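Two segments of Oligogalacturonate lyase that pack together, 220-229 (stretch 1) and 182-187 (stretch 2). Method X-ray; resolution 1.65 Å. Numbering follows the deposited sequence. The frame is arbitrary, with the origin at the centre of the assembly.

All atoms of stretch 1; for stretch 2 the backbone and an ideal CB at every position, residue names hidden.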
# COMPACT_ATOMS: atom_id res chain seq x y z
N LEU A 220 -9.53 16.16 1.45
CA LEU A 220 -9.03 16.47 0.13
C LEU A 220 -8.47 17.88 0.16
O LEU A 220 -8.91 18.73 0.95
CB LEU A 220 -10.15 16.40 -0.92
CG LEU A 220 -10.89 15.09 -1.16
CD1 LEU A 220 -11.95 15.36 -2.21
CD2 LEU A 220 -9.92 14.03 -1.67
N ILE A 221 -7.50 18.14 -0.71
CA ILE A 221 -7.01 19.51 -0.92
C ILE A 221 -6.62 19.65 -2.38
O ILE A 221 -6.24 18.66 -3.03
CB ILE A 221 -5.82 19.85 0.04
CG1 ILE A 221 -5.56 21.36 0.11
CG2 ILE A 221 -4.56 19.04 -0.32
CD1 ILE A 221 -4.65 21.75 1.29
N ASN A 222 -6.72 20.86 -2.91
CA ASN A 222 -6.20 21.12 -4.24
C ASN A 222 -4.69 21.11 -4.22
O ASN A 222 -4.07 21.41 -3.19
CB ASN A 222 -6.70 22.46 -4.79
CG ASN A 222 -8.20 22.48 -5.04
OD1 ASN A 222 -8.87 21.45 -5.07
ND2 ASN A 222 -8.72 23.68 -5.28
N GLU A 223 -4.09 20.78 -5.37
CA GLU A 223 -2.65 20.72 -5.52
C GLU A 223 -1.97 22.03 -5.11
O GLU A 223 -0.86 22.01 -4.59
CB GLU A 223 -2.29 20.38 -6.95
CG GLU A 223 -0.87 19.88 -7.14
CD GLU A 223 -0.53 19.67 -8.58
OE1 GLU A 223 0.32 18.80 -8.85
OE2 GLU A 223 -1.12 20.36 -9.44
N ASP A 224 -2.64 23.16 -5.32
CA ASP A 224 -2.03 24.45 -5.01
C ASP A 224 -2.25 24.86 -3.55
O ASP A 224 -1.89 25.98 -3.17
CB ASP A 224 -2.52 25.53 -5.98
CG ASP A 224 -4.01 25.79 -5.87
OD1 ASP A 224 -4.68 25.25 -4.96
OD2 ASP A 224 -4.54 26.56 -6.70
N GLY A 225 -2.81 23.96 -2.74
CA GLY A 225 -3.07 24.25 -1.33
C GLY A 225 -4.43 24.84 -1.00
O GLY A 225 -4.79 24.95 0.18
N THR A 226 -5.20 25.20 -2.02
CA THR A 226 -6.52 25.78 -1.79
C THR A 226 -7.59 24.71 -1.56
O THR A 226 -7.37 23.53 -1.87
CB THR A 226 -6.99 26.70 -2.96
OG1 THR A 226 -7.18 25.92 -4.15
CG2 THR A 226 -6.00 27.80 -3.22
N ASN A 227 -8.72 25.13 -0.99
CA ASN A 227 -9.94 24.33 -0.94
C ASN A 227 -9.78 23.04 -0.14
O ASN A 227 -10.20 21.96 -0.58
CB ASN A 227 -10.44 24.00 -2.35
CG ASN A 227 -11.95 23.98 -2.45
OD1 ASN A 227 -12.56 22.91 -2.51
ND2 ASN A 227 -12.57 25.17 -2.48
N MET A 228 -9.15 23.15 1.03
CA MET A 228 -9.05 22.01 1.92
C MET A 228 -10.43 21.68 2.48
O MET A 228 -11.10 22.54 3.05
CB MET A 228 -8.04 22.29 3.04
CG MET A 228 -7.81 21.10 3.97
SD MET A 228 -6.61 21.44 5.27
CE MET A 228 -7.46 22.73 6.19
N ARG A 229 -10.87 20.44 2.30
CA ARG A 229 -12.20 20.03 2.73
C ARG A 229 -12.22 18.57 3.18
O ARG A 229 -11.49 17.76 2.65
CB ARG A 229 -13.25 20.28 1.63
CG ARG A 229 -13.20 19.35 0.40
CD ARG A 229 -12.22 19.86 -0.63
NE ARG A 229 -12.38 19.26 -1.96
CZ ARG A 229 -11.45 19.31 -2.91
NH1 ARG A 229 -11.67 18.73 -4.09
NH2 ARG A 229 -10.28 19.91 -2.68
N UNK A 182 5.63 23.25 -0.56
CA UNK A 182 4.73 22.93 0.54
C UNK A 182 3.31 23.18 0.08
O UNK A 182 2.96 24.30 -0.34
CB UNK A 182 5.06 23.75 1.79
N UNK A 183 2.47 22.15 0.15
CA UNK A 183 1.06 22.27 -0.19
C UNK A 183 0.28 22.71 1.06
O UNK A 183 -0.65 23.51 0.98
CB UNK A 183 0.52 20.95 -0.74
N UNK A 184 0.69 22.18 2.21
CA UNK A 184 -0.00 22.38 3.48
C UNK A 184 0.96 22.14 4.63
O UNK A 184 1.79 21.23 4.58
CB UNK A 184 -1.21 21.46 3.59
N UNK A 185 0.84 22.96 5.67
CA UNK A 185 1.63 22.75 6.89
C UNK A 185 0.78 23.09 8.10
O UNK A 185 0.19 24.18 8.17
CB UNK A 185 2.91 23.59 6.88
N UNK A 186 0.66 22.12 9.02
CA UNK A 186 -0.18 22.24 10.21
C UNK A 186 0.48 21.55 11.40
O UNK A 186 1.30 20.64 11.21
CB UNK A 186 -1.57 21.65 9.95
N UNK A 187 0.10 21.97 12.61
CA UNK A 187 0.53 21.30 13.83
C UNK A 187 -0.46 20.21 14.23
O UNK A 187 -1.07 20.23 15.31
CB UNK A 187 0.69 22.31 14.97

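Stretch 1 is a strand, 220-222, that runs into a type I turn from Asn222 to Gly225 and then returns, with backbone hydrogen bonds pairing Leu220 and Arg229. Against stretch 2 it offers the apolar side chains of Ile221 and Met228 and the backbone of the turn.

Position 182 has nothing of stretch 1 within 5.5 Å of its ideal CB, so this contact sets no preference; extended backbone angles are compatible with a branched residue among many others. It is Val182, which makes no contact here.

Position 183 lies closest to the turn, its CA 4.7 Å from the CA of Gly225. Its CA-to-CB bond points sideways, and the ideal CB sits 4.2 Å from Glu223 O and 4.9 Å from Gly225 CA. Ile221 CG2 also lies on this side, so an aliphatic chain of moderate length, such as leucine, isoleucine, valine or methionine, could spread over the turn; a donor reaching the turn carbonyls would also be conceivable. The residue is Ile183. Its CG2 meets Ile221 CG2 at 4.1 Å and lies 3.8 Å from Asn222 O, while its CD1 reaches to 3.6 Å from Glu223 O. These are packing contacts: no direct hydrogen bond joins the stretches. The backbone matters as well. Ile183 O lies 3.4 Å from Gly225 CA, and a CB on that glycine would come within 2.8 Å of the same oxygen, a clash. A water donates to both carbonyls, 2.8 Å from its O to Ile183 O and 2.9 Å from its O to Gly225 O, bridging two acceptors that could not bond each other.

At 184 the bond points toward stretch 1, and the ideal CB is 4.1 Å from Ile221 CD1. With the thioether of Met228 nearby, an apolar residue such as leucine, isoleucine, valine or methionine is expected. Leu184 fills the place: its CB packs 4.2 Å from Ile221 CD1, and its CD2 reaches Met228 SD at 3.9 Å.

Position 185, on an extended backbone, is out of reach of stretch 1, which therefore leaves the choice wide. Gln185 occupies it.

Position 186 again points toward stretch 1, but no atom there lies within 5.5 Å of its ideal CB. A longer chain is needed to touch Met228, whether apolar or polar with an aliphatic stem. Glu186 has that length: its OE2 lies 3.5 Å from Met228 CE, a van der Waals contact.

Position 187 is far from stretch 1 and unconstrained by it; the residue is Asn187.

Stretch 2 (182-187) VILQEN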
# COMPACT_ATOMS: atom_id res chain seq x y z
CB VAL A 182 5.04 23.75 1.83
CG1 VAL A 182 4.04 23.41 2.94
CG2 VAL A 182 6.47 23.52 2.29
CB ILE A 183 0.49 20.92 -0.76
CG1 ILE A 183 1.22 20.52 -2.05
CG2 ILE A 183 -1.01 21.01 -1.03
CD1 ILE A 183 0.59 19.29 -2.77
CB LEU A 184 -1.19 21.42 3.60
CG LEU A 184 -2.01 21.38 4.89
CD1 LEU A 184 -2.82 22.66 5.14
CD2 LEU A 184 -2.93 20.15 4.90
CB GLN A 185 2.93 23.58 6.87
CG GLN A 185 3.80 23.39 8.13
CD GLN A 185 5.17 24.01 7.98
OE1 GLN A 185 5.87 23.76 6.99
NE2 GLN A 185 5.58 24.80 8.97
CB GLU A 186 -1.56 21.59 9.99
CG GLU A 186 -2.42 22.28 8.93
CD GLU A 186 -3.78 21.63 8.74
OE1 GLU A 186 -3.90 20.39 8.92
OE2 GLU A 186 -4.73 22.37 8.38
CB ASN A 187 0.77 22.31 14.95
CG ASN A 187 1.95 23.22 14.68
OD1 ASN A 187 2.80 22.94 13.82
ND2 ASN A 187 2.02 24.32 15.42
O HOH W 1 -2.67 25.01 2.11
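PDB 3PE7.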